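Local structure of valine-pyruvate aminotransferase (Salmonella typhimurium, 3G7Q) at residues 164-169 against 332-337; 342-347 against 388-393; 53-58 against 287-292. The protein catalyses the pyridoxal phosphate-dependent transfer of an amino group from valine to pyruvate, giving 3-methyl-2-oxobutanoate and alanine. All coordinates share one frame; numbering follows the deposited sequence.

Contact 1: residues 164-169 against 332-337; sequences GQFKYH and LIHKPE
The imidazole of His334 is inserted where two parallel strands part, taking the place of a backbone bond between them. A continued ladder would join Tyr168 N to Lys335 O; instead Tyr168 N donates to His334 NE2 over 3.1 Å, and His334 ND1 donates, near its ring plane, to Lys335 O at 2.9 Å. Accepting at one nitrogen and donating at the other is consistent with a neutral ring protonated on ND1. With CG anti to the backbone N (chi1 -166°), the His334 ring lies across Phe166 O, which sits 3.5 Å above its centre. Phe166 O accepts from Lys335 N in its carbonyl plane, 2.8 Å and nearly straight. Earlier in the ladder Ile333 N donates to Gly164 O, and Phe166 N returns a weak, bent bond to Ile333 O. The pairing joins strands 165-169 and 332-334 in a six-stranded mixed sheet, and on one face Phe166, Tyr168 and His334 form an aromatic cluster. Phe166, its CG crowded between N and the carbonyl carbon (chi1 68°), offers a face to His334 CA and to the edge of the imidazole, a T-shaped pair. Trp345 meets Phe166 edge-to-face as well, while Tyr168 OH bonds to His383. From within strand 165-169, Lys167 runs extended, bends at chi4 and meets Glu337 beyond strand 332-334 in a salt bridge, Lys167 NZ lying 2.7 Å from Glu337 OE1 on its syn lone pair. A water takes a bond from Lys167 NZ and lies 2.7 Å from Glu337 OE2, bridging the pair; Asn195 and Val196 O also accept from the ammonium.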
loop_
_atom_site.group_PDB
_atom_site.type_symbol
_atom_site.label_atom_id
_atom_site.label_comp_id
_atom_site.label_asym_id
_atom_site.label_seq_id
_atom_site.Cartn_x
_atom_site.Cartn_y
_atom_site.Cartn_z
ATOM N N GLY A 164 -18.038 7.580 36.980
ATOM C CA GLY A 164 -16.601 7.397 36.938
ATOM C C GLY A 164 -16.051 7.465 35.530
ATOM O O GLY A 164 -15.143 6.712 35.143
ATOM N N GLN A 165 -16.624 8.378 34.764
ATOM C CA GLN A 165 -16.176 8.594 33.391
ATOM C C GLN A 165 -15.514 9.964 33.280
ATOM O O GLN A 165 -15.477 10.735 34.245
ATOM C CB GLN A 165 -17.330 8.395 32.397
ATOM C CG GLN A 165 -17.777 6.946 32.361
ATOM C CD GLN A 165 -18.885 6.630 31.398
ATOM O OE1 GLN A 165 -19.324 7.465 30.595
ATOM N NE2 GLN A 165 -19.356 5.388 31.475
ATOM N N PHE A 166 -14.979 10.260 32.099
ATOM C CA PHE A 166 -14.355 11.560 31.880
ATOM C C PHE A 166 -14.275 11.823 30.396
ATOM O O PHE A 166 -14.462 10.907 29.584
ATOM C CB PHE A 166 -12.983 11.666 32.548
ATOM C CG PHE A 166 -11.915 10.795 31.948
ATOM C CD1 PHE A 166 -11.869 9.444 32.227
ATOM C CD2 PHE A 166 -10.922 11.335 31.147
ATOM C CE1 PHE A 166 -10.875 8.654 31.732
ATOM C CE2 PHE A 166 -9.911 10.513 30.631
ATOM C CZ PHE A 166 -9.905 9.186 30.914
ATOM N N LYS A 167 -13.967 13.072 30.048
ATOM C CA LYS A 167 -13.875 13.463 28.657
ATOM C C LYS A 167 -12.757 14.505 28.479
ATOM O O LYS A 167 -12.660 15.466 29.249
ATOM C CB LYS A 167 -15.205 14.067 28.195
ATOM C CG LYS A 167 -15.217 14.521 26.751
ATOM C CD LYS A 167 -16.607 14.936 26.265
ATOM C CE LYS A 167 -16.561 15.631 24.886
ATOM N NZ LYS A 167 -16.142 14.741 23.750
ATOM N N TYR A 168 -11.910 14.276 27.496
ATOM C CA TYR A 168 -10.862 15.221 27.163
ATOM C C TYR A 168 -11.456 16.343 26.332
ATOM O O TYR A 168 -12.358 16.122 25.511
ATOM C CB TYR A 168 -9.763 14.567 26.366
ATOM C CG TYR A 168 -8.932 13.530 27.107
ATOM C CD1 TYR A 168 -8.228 13.864 28.258
ATOM C CD2 TYR A 168 -8.794 12.268 26.611
ATOM C CE1 TYR A 168 -7.423 12.923 28.930
ATOM C CE2 TYR A 168 -8.004 11.320 27.246
ATOM C CZ TYR A 168 -7.321 11.657 28.418
ATOM O OH TYR A 168 -6.555 10.720 29.059
ATOM N N HIS A 169 -10.916 17.537 26.535
ATOM C CA HIS A 169 -11.299 18.747 25.793
ATOM C C HIS A 169 -10.079 19.507 25.296
ATOM O O HIS A 169 -9.039 19.499 25.940
ATOM C CB HIS A 169 -12.114 19.674 26.681
ATOM C CG HIS A 169 -13.488 19.159 26.962
ATOM N ND1 HIS A 169 -14.519 19.272 26.049
ATOM C CD2 HIS A 169 -13.998 18.507 28.031
ATOM C CE1 HIS A 169 -15.611 18.732 26.564
ATOM N NE2 HIS A 169 -15.324 18.261 27.765
ATOM N N LEU A 332 -11.193 5.172 36.077
ATOM C CA LEU A 332 -12.035 6.123 35.363
ATOM C C LEU A 332 -11.996 5.697 33.883
ATOM O O LEU A 332 -10.945 5.330 33.360
ATOM C CB LEU A 332 -11.574 7.552 35.545
ATOM C CG LEU A 332 -11.628 8.072 36.988
ATOM C CD1 LEU A 332 -11.028 9.465 37.130
ATOM C CD2 LEU A 332 -13.072 8.072 37.505
ATOM N N ILE A 333 -13.141 5.766 33.230
ATOM C CA ILE A 333 -13.293 5.297 31.858
ATOM C C ILE A 333 -13.625 6.486 30.984
ATOM O O ILE A 333 -14.569 7.220 31.263
ATOM C CB ILE A 333 -14.424 4.259 31.789
ATOM C CG1 ILE A 333 -14.131 3.052 32.712
ATOM C CG2 ILE A 333 -14.625 3.764 30.337
ATOM C CD1 ILE A 333 -15.333 2.044 32.841
ATOM N N HIS A 334 -12.873 6.710 29.910
ATOM C CA HIS A 334 -13.232 7.834 29.039
ATOM C C HIS A 334 -14.630 7.554 28.502
ATOM O O HIS A 334 -14.951 6.415 28.147
ATOM C CB HIS A 334 -12.275 8.012 27.866
ATOM C CG HIS A 334 -12.437 9.326 27.166
ATOM N ND1 HIS A 334 -13.491 9.590 26.316
ATOM C CD2 HIS A 334 -11.702 10.468 27.225
ATOM C CE1 HIS A 334 -13.386 10.834 25.863
ATOM N NE2 HIS A 334 -12.323 11.396 26.410
ATOM N N LYS A 335 -15.483 8.569 28.477
ATOM C CA LYS A 335 -16.833 8.385 27.906
ATOM C C LYS A 335 -16.724 7.746 26.520
ATOM O O LYS A 335 -16.027 8.231 25.666
ATOM C CB LYS A 335 -17.565 9.716 27.833
ATOM C CG LYS A 335 -18.993 9.513 27.354
ATOM C CD LYS A 335 -19.702 10.832 27.272
ATOM C CE LYS A 335 -21.184 10.563 27.000
ATOM N NZ LYS A 335 -21.919 11.849 26.978
ATOM N N PRO A 336 -17.365 6.591 26.318
ATOM C CA PRO A 336 -17.215 5.896 25.049
ATOM C C PRO A 336 -18.166 6.477 24.006
ATOM O O PRO A 336 -19.301 6.037 23.876
ATOM C CB PRO A 336 -17.573 4.444 25.421
ATOM C CG PRO A 336 -18.465 4.546 26.449
ATOM C CD PRO A 336 -18.163 5.800 27.268
ATOM N N GLU A 337 -17.699 7.479 23.276
ATOM C CA GLU A 337 -18.569 8.175 22.304
ATOM C C GLU A 337 -18.528 7.577 20.895
ATOM O O GLU A 337 -19.377 7.915 20.050
ATOM C CB GLU A 337 -18.249 9.680 22.302
ATOM C CG GLU A 337 -18.525 10.347 23.644
ATOM C CD GLU A 337 -18.303 11.820 23.614
ATOM O OE1 GLU A 337 -17.174 12.258 23.361
ATOM O OE2 GLU A 337 -19.279 12.559 23.844
HETATM O O HOH W 1 -19.046 14.781 22.396
#

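Contact 2: residues 342-347 against 388-393; sequences LWLWFK and MRMNYV
Leu342, Leu344, Met388 and Met390 raise a ridge of aliphatic and selenium-bearing side chains on one face of the paired strands, and two aromatic rings close it at its ends. The root of the Leu342 side chain meets Met390 and Tyr392: Leu342 CB lies 3.9 Å from Met390 CG, and its CG lies against Tyr392 CD2. Met390 starts from the crowded position between N and the carbonyl carbon (chi1 59°) and bends at chi3, so that its SE reaches diagonally to Leu344 CD1, 4.0 Å away. Four near-equal backbone bonds underlie this relief. Leu342 and Met390 exchange one pair, Leu344 and Met388 the other, making the alternating ladder of antiparallel strands 341-345 and 387-391 in the six-stranded mixed sheet of this class I aminotransferase; helix 299-325 packs on Leu342 and Tyr392, helix 353-362 on Phe346 and Met388. At the far end of the ridge the Phe346 ring turns its edge to Met388, with Phe346 CE2 3.7 Å from Met388 CG. The other face bears the non-hydrogen-bonded pair Trp343 and Arg389. Here the benzo edge of the indole, at Trp343 CE3, meets Arg389 CB at 3.9 Å, while the guanidinium runs on to Asn191 and Gly37 O, consistent with the substrate-carboxylate arginine of class I aminotransferases. At the end of strand 387-391, Asn391 OD1 accepts from Val393 N at 2.8 Å, closing an Asx turn.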
loop_
_atom_site.group_PDB
_atom_site.type_symbol
_atom_site.label_atom_id
_atom_site.label_comp_id
_atom_site.label_asym_id
_atom_site.label_seq_id
_atom_site.Cartn_x
_atom_site.Cartn_y
_atom_site.Cartn_z
ATOM N N LEU A 342 -11.910 1.090 24.831
ATOM C CA LEU A 342 -12.119 1.751 26.095
ATOM C C LEU A 342 -10.739 2.250 26.563
ATOM O O LEU A 342 -9.715 1.543 26.483
ATOM C CB LEU A 342 -12.781 0.863 27.138
ATOM C CG LEU A 342 -14.244 0.523 26.887
ATOM C CD1 LEU A 342 -14.727 -0.518 27.939
ATOM C CD2 LEU A 342 -15.128 1.780 26.906
ATOM N N TRP A 343 -10.732 3.487 27.014
ATOM C CA TRP A 343 -9.527 4.140 27.540
ATOM C C TRP A 343 -9.711 4.231 29.036
ATOM O O TRP A 343 -10.632 4.932 29.541
ATOM C CB TRP A 343 -9.379 5.499 26.900
ATOM C CG TRP A 343 -8.229 6.360 27.312
ATOM C CD1 TRP A 343 -8.266 7.461 28.095
ATOM C CD2 TRP A 343 -6.873 6.248 26.844
ATOM N NE1 TRP A 343 -7.032 8.022 28.175
ATOM C CE2 TRP A 343 -6.155 7.305 27.415
ATOM C CE3 TRP A 343 -6.203 5.340 26.019
ATOM C CZ2 TRP A 343 -4.789 7.501 27.185
ATOM C CZ3 TRP A 343 -4.849 5.539 25.768
ATOM C CH2 TRP A 343 -4.162 6.611 26.354
ATOM N N LEU A 344 -8.814 3.534 29.736
ATOM C CA LEU A 344 -8.879 3.397 31.182
ATOM C C LEU A 344 -7.832 4.268 31.846
ATOM O O LEU A 344 -6.649 4.160 31.523
ATOM C CB LEU A 344 -8.645 1.946 31.585
ATOM C CG LEU A 344 -9.502 0.898 30.826
ATOM C CD1 LEU A 344 -9.167 -0.535 31.296
ATOM C CD2 LEU A 344 -10.998 1.216 30.905
ATOM N N TRP A 345 -8.282 5.112 32.773
ATOM C CA TRP A 345 -7.424 5.981 33.559
ATOM C C TRP A 345 -7.465 5.508 35.014
ATOM O O TRP A 345 -8.470 5.687 35.685
ATOM C CB TRP A 345 -7.860 7.433 33.422
ATOM C CG TRP A 345 -7.151 8.413 34.308
ATOM C CD1 TRP A 345 -5.885 8.305 34.836
ATOM C CD2 TRP A 345 -7.633 9.713 34.690
ATOM N NE1 TRP A 345 -5.591 9.430 35.583
ATOM C CE2 TRP A 345 -6.643 10.307 35.504
ATOM C CE3 TRP A 345 -8.807 10.422 34.434
ATOM C CZ2 TRP A 345 -6.799 11.574 36.066
ATOM C CZ3 TRP A 345 -8.967 11.693 35.023
ATOM C CH2 TRP A 345 -7.968 12.234 35.838
ATOM N N PHE A 346 -6.368 4.904 35.463
ATOM C CA PHE A 346 -6.224 4.370 36.816
ATOM C C PHE A 346 -5.748 5.545 37.633
ATOM O O PHE A 346 -4.557 5.736 37.883
ATOM C CB PHE A 346 -5.266 3.175 36.814
ATOM C CG PHE A 346 -5.660 2.110 35.821
ATOM C CD1 PHE A 346 -6.874 1.441 35.942
ATOM C CD2 PHE A 346 -4.838 1.793 34.741
ATOM C CE1 PHE A 346 -7.233 0.473 35.037
ATOM C CE2 PHE A 346 -5.206 0.817 33.837
ATOM C CZ PHE A 346 -6.399 0.164 33.973
ATOM N N LYS A 347 -6.701 6.384 38.034
ATOM C CA LYS A 347 -6.330 7.703 38.587
ATOM C C LYS A 347 -5.429 7.589 39.810
ATOM O O LYS A 347 -5.722 6.852 40.728
ATOM C CB LYS A 347 -7.560 8.583 38.874
ATOM C CG LYS A 347 -7.213 10.003 39.378
ATOM C CD LYS A 347 -8.407 10.988 39.336
ATOM C CE LYS A 347 -7.963 12.409 39.767
ATOM N NZ LYS A 347 -7.520 12.419 41.183
HETATM N N MSE A 388 -4.400 3.201 30.021
HETATM C CA MSE A 388 -4.214 2.088 29.111
HETATM C C MSE A 388 -5.367 2.018 28.142
HETATM O O MSE A 388 -6.483 2.415 28.462
HETATM C CB MSE A 388 -4.142 0.748 29.845
HETATM C CG MSE A 388 -2.980 0.652 30.825
HETATM SE SE MSE A 388 -2.567 -1.205 31.299
HETATM C CE MSE A 388 -1.677 -1.275 29.667
ATOM N N ARG A 389 -5.104 1.494 26.950
ATOM C CA ARG A 389 -6.169 1.262 25.987
ATOM C C ARG A 389 -6.491 -0.231 25.901
ATOM O O ARG A 389 -5.580 -1.068 25.839
ATOM C CB ARG A 389 -5.744 1.703 24.596
ATOM C CG ARG A 389 -6.876 1.706 23.570
ATOM C CD ARG A 389 -6.335 1.840 22.120
ATOM N NE ARG A 389 -5.792 0.581 21.590
ATOM C CZ ARG A 389 -5.176 0.462 20.407
ATOM N NH1 ARG A 389 -5.015 1.517 19.615
ATOM N NH2 ARG A 389 -4.706 -0.718 20.013
HETATM N N MSE A 390 -7.773 -0.551 25.851
HETATM C CA MSE A 390 -8.237 -1.905 25.571
HETATM C C MSE A 390 -9.256 -1.873 24.434
HETATM O O MSE A 390 -9.886 -0.835 24.169
HETATM C CB MSE A 390 -8.862 -2.562 26.798
HETATM C CG MSE A 390 -10.045 -1.848 27.373
HETATM SE SE MSE A 390 -10.941 -3.061 28.687
HETATM C CE MSE A 390 -11.908 -4.170 27.487
ATOM N N ASN A 391 -9.430 -3.025 23.788
ATOM C CA ASN A 391 -10.399 -3.230 22.705
ATOM C C ASN A 391 -11.569 -3.974 23.336
ATOM O O ASN A 391 -11.346 -5.003 23.976
ATOM C CB ASN A 391 -9.740 -4.025 21.579
ATOM C CG ASN A 391 -10.645 -4.221 20.384
ATOM O OD1 ASN A 391 -11.828 -4.519 20.537
ATOM N ND2 ASN A 391 -10.068 -4.097 19.168
ATOM N N TYR A 392 -12.791 -3.443 23.226
ATOM C CA TYR A 392 -13.974 -4.084 23.884
ATOM C C TYR A 392 -14.724 -5.107 23.019
ATOM O O TYR A 392 -15.768 -5.628 23.440
ATOM C CB TYR A 392 -14.952 -3.017 24.408
ATOM C CG TYR A 392 -15.645 -2.159 23.366
ATOM C CD1 TYR A 392 -16.758 -2.636 22.673
ATOM C CD2 TYR A 392 -15.216 -0.868 23.109
ATOM C CE1 TYR A 392 -17.389 -1.874 21.715
ATOM C CE2 TYR A 392 -15.875 -0.074 22.191
ATOM C CZ TYR A 392 -16.944 -0.590 21.479
ATOM O OH TYR A 392 -17.580 0.187 20.534
ATOM N N VAL A 393 -14.194 -5.400 21.851
ATOM C CA VAL A 393 -14.798 -6.346 20.897
ATOM C C VAL A 393 -14.684 -7.846 21.211
ATOM O O VAL A 393 -15.605 -8.593 20.877
ATOM C CB VAL A 393 -14.182 -6.141 19.478
ATOM C CG1 VAL A 393 -14.450 -7.329 18.579
ATOM C CG2 VAL A 393 -14.664 -4.860 18.888
#

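Contact 3: residues 53-58 against 287-292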
loop_
_atom_site.group_PDB
_atom_site.type_symbol
_atom_site.label_atom_id
_atom_site.label_comp_id
_atom_site.label_asym_id
_atom_site.label_seq_id
_atom_site.Cartn_x
_atom_site.Cartn_y
_atom_site.Cartn_z
ATOM N N THR A 53 -22.865 -13.480 1.198
ATOM C CA THR A 53 -23.838 -13.426 0.118
ATOM C C THR A 53 -23.379 -12.464 -0.977
ATOM O O THR A 53 -23.512 -12.749 -2.157
ATOM C CB THR A 53 -25.227 -13.004 0.655
ATOM O OG1 THR A 53 -25.623 -13.942 1.655
ATOM C CG2 THR A 53 -26.274 -12.960 -0.465
ATOM N N LEU A 54 -22.851 -11.315 -0.578
ATOM C CA LEU A 54 -22.375 -10.348 -1.546
ATOM C C LEU A 54 -21.249 -10.947 -2.403
ATOM O O LEU A 54 -21.239 -10.811 -3.630
ATOM C CB LEU A 54 -21.863 -9.116 -0.837
ATOM C CG LEU A 54 -21.368 -7.982 -1.719
ATOM C CD1 LEU A 54 -22.511 -7.441 -2.630
ATOM C CD2 LEU A 54 -20.764 -6.886 -0.854
ATOM N N LEU A 55 -20.301 -11.590 -1.745
ATOM C CA LEU A 55 -19.178 -12.202 -2.473
ATOM C C LEU A 55 -19.670 -13.290 -3.409
ATOM O O LEU A 55 -19.185 -13.425 -4.538
ATOM C CB LEU A 55 -18.159 -12.741 -1.475
ATOM C CG LEU A 55 -17.339 -11.652 -0.765
ATOM C CD1 LEU A 55 -16.603 -12.241 0.437
ATOM C CD2 LEU A 55 -16.339 -10.953 -1.749
ATOM N N THR A 56 -20.641 -14.078 -2.950
ATOM C CA THR A 56 -21.213 -15.120 -3.790
ATOM C C THR A 56 -21.811 -14.503 -5.047
ATOM O O THR A 56 -21.557 -14.986 -6.167
ATOM C CB THR A 56 -22.245 -15.967 -3.014
ATOM O OG1 THR A 56 -21.569 -16.666 -1.950
ATOM C CG2 THR A 56 -22.954 -16.961 -3.943
ATOM N N ASP A 57 -22.570 -13.423 -4.896
ATOM C CA ASP A 57 -23.172 -12.757 -6.061
ATOM C C ASP A 57 -22.127 -12.176 -7.003
ATOM O O ASP A 57 -22.245 -12.285 -8.222
ATOM C CB ASP A 57 -24.078 -11.604 -5.631
ATOM C CG ASP A 57 -25.310 -12.062 -4.863
ATOM O OD1 ASP A 57 -25.681 -13.250 -4.919
ATOM O OD2 ASP A 57 -25.908 -11.209 -4.198
HETATM N N MSE A 58 -21.116 -11.534 -6.415
HETATM C CA MSE A 58 -20.048 -10.903 -7.196
HETATM C C MSE A 58 -19.190 -11.899 -7.952
HETATM O O MSE A 58 -18.794 -11.617 -9.079
HETATM C CB MSE A 58 -19.184 -10.007 -6.302
HETATM C CG MSE A 58 -19.925 -8.792 -5.788
HETATM SE SE MSE A 58 -18.829 -7.727 -4.606
HETATM C CE MSE A 58 -17.463 -7.053 -5.952
ATOM N N PRO A 287 -12.643 -1.598 -3.320
ATOM C CA PRO A 287 -13.425 -0.692 -4.146
ATOM C C PRO A 287 -14.626 -1.338 -4.837
ATOM O O PRO A 287 -15.694 -0.709 -4.891
ATOM C CB PRO A 287 -12.414 -0.184 -5.176
ATOM C CG PRO A 287 -11.088 -0.336 -4.509
ATOM C CD PRO A 287 -11.202 -1.513 -3.611
ATOM N N ALA A 288 -14.480 -2.572 -5.333
ATOM C CA ALA A 288 -15.583 -3.238 -6.027
ATOM C C ALA A 288 -16.722 -3.533 -5.058
ATOM O O ALA A 288 -17.904 -3.312 -5.378
ATOM C CB ALA A 288 -15.103 -4.533 -6.744
HETATM N N MSE A 289 -16.379 -4.010 -3.870
HETATM C CA MSE A 289 -17.392 -4.285 -2.854
HETATM C C MSE A 289 -18.107 -3.012 -2.435
HETATM O O MSE A 289 -19.322 -3.019 -2.261
HETATM C CB MSE A 289 -16.771 -4.971 -1.635
HETATM C CG MSE A 289 -16.323 -6.388 -1.974
HETATM SE SE MSE A 289 -15.429 -7.171 -0.478
HETATM C CE MSE A 289 -16.980 -7.721 0.636
HETATM N N MSE A 290 -17.360 -1.926 -2.264
HETATM C CA MSE A 290 -17.974 -0.640 -1.920
HETATM C C MSE A 290 -18.916 -0.161 -3.012
HETATM O O MSE A 290 -20.015 0.305 -2.721
HETATM C CB MSE A 290 -16.925 0.439 -1.710
HETATM C CG MSE A 290 -16.172 0.332 -0.426
HETATM SE SE MSE A 290 -15.265 2.025 -0.073
HETATM C CE MSE A 290 -16.507 2.951 -0.115
ATOM N N CYS A 291 -18.485 -0.261 -4.267
ATOM C CA CYS A 291 -19.349 0.148 -5.373
ATOM C C CYS A 291 -20.680 -0.599 -5.318
ATOM O O CYS A 291 -21.754 -0.011 -5.482
ATOM C CB CYS A 291 -18.720 -0.118 -6.734
ATOM S SG CYS A 291 -17.511 1.054 -7.288
ATOM N N GLU A 292 -20.592 -1.902 -5.079
ATOM C CA GLU A 292 -21.762 -2.750 -5.022
ATOM C C GLU A 292 -22.649 -2.394 -3.838
ATOM O O GLU A 292 -23.871 -2.311 -3.991
ATOM C CB GLU A 292 -21.328 -4.216 -4.963
ATOM C CG GLU A 292 -22.365 -5.223 -5.323
ATOM C CD GLU A 292 -22.929 -5.049 -6.744
ATOM O OE1 GLU A 292 -22.236 -4.584 -7.682
ATOM O OE2 GLU A 292 -24.115 -5.347 -6.880
#
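Helices 45-61 and 285-295 cross almost perpendicularly, at 101°, in this class I aminotransferase, and their short segments come no nearer than 11.3 Å between axes, a gap bridged by leucine and selenomethionine side chains. Apolar packing does most of the work. Met289, a selenomethionine, points its CE at both leucines of the first helix, touching Leu55 CD2 at 4.1 Å and Leu54 CD2 at 4.2 Å. Leu54 spreads its two methyls over Met289 and Glu292: with CG anti to the backbone N (chi1 -178°), its CD1 rests 3.5 Å from Glu292 CG. Met58 crosses Met289 at about a right angle, its SE 3.9 Å from Met289 CG, and the kink at chi3 sets Met58 CE 3.5 Å from Ala288 CB. Leu55 and Met289 also pack on Leu68 of the second subunit, so this hydrophobic patch reaches the dimer interface. Charge is buried beside this packing. Glu292 bends at chi2, lending its aliphatic CG to Leu54 while its carboxylate makes salt bridges to Arg296 and Lys63 and a hydrogen bond to Gln75. Asp57, on the first helix, shares Arg296, which probably offsets the repulsion between two acids whose OD2 (Asp57) and OE2 (Glu292) are 6.7 Å apart.

Contacts 1 and 2 are successive pieces of one sheet, their centres about 10 Å apart, because strand 332-334 turns back into strand 341-345. Leu332 O and Trp345 N, 2.7 Å apart, are probably hydrogen-bonded, and so are Tyr168 OH and Trp343 NE1 at 2.9 Å. The aromatic cluster of contact 1 thus continues into the tryptophans of contact 2. Contact 3 stands on the opposite side of the chain's centre, about 38 Å from contact 1 and 35 Å from contact 2 between centres, and touches neither; its patch faces the second subunit, whereas no other chain touches contacts 1 and 2. Through Arg389 and its partner Asn191, contact 2 probably borders the substrate site beside the pyridoxal phosphate.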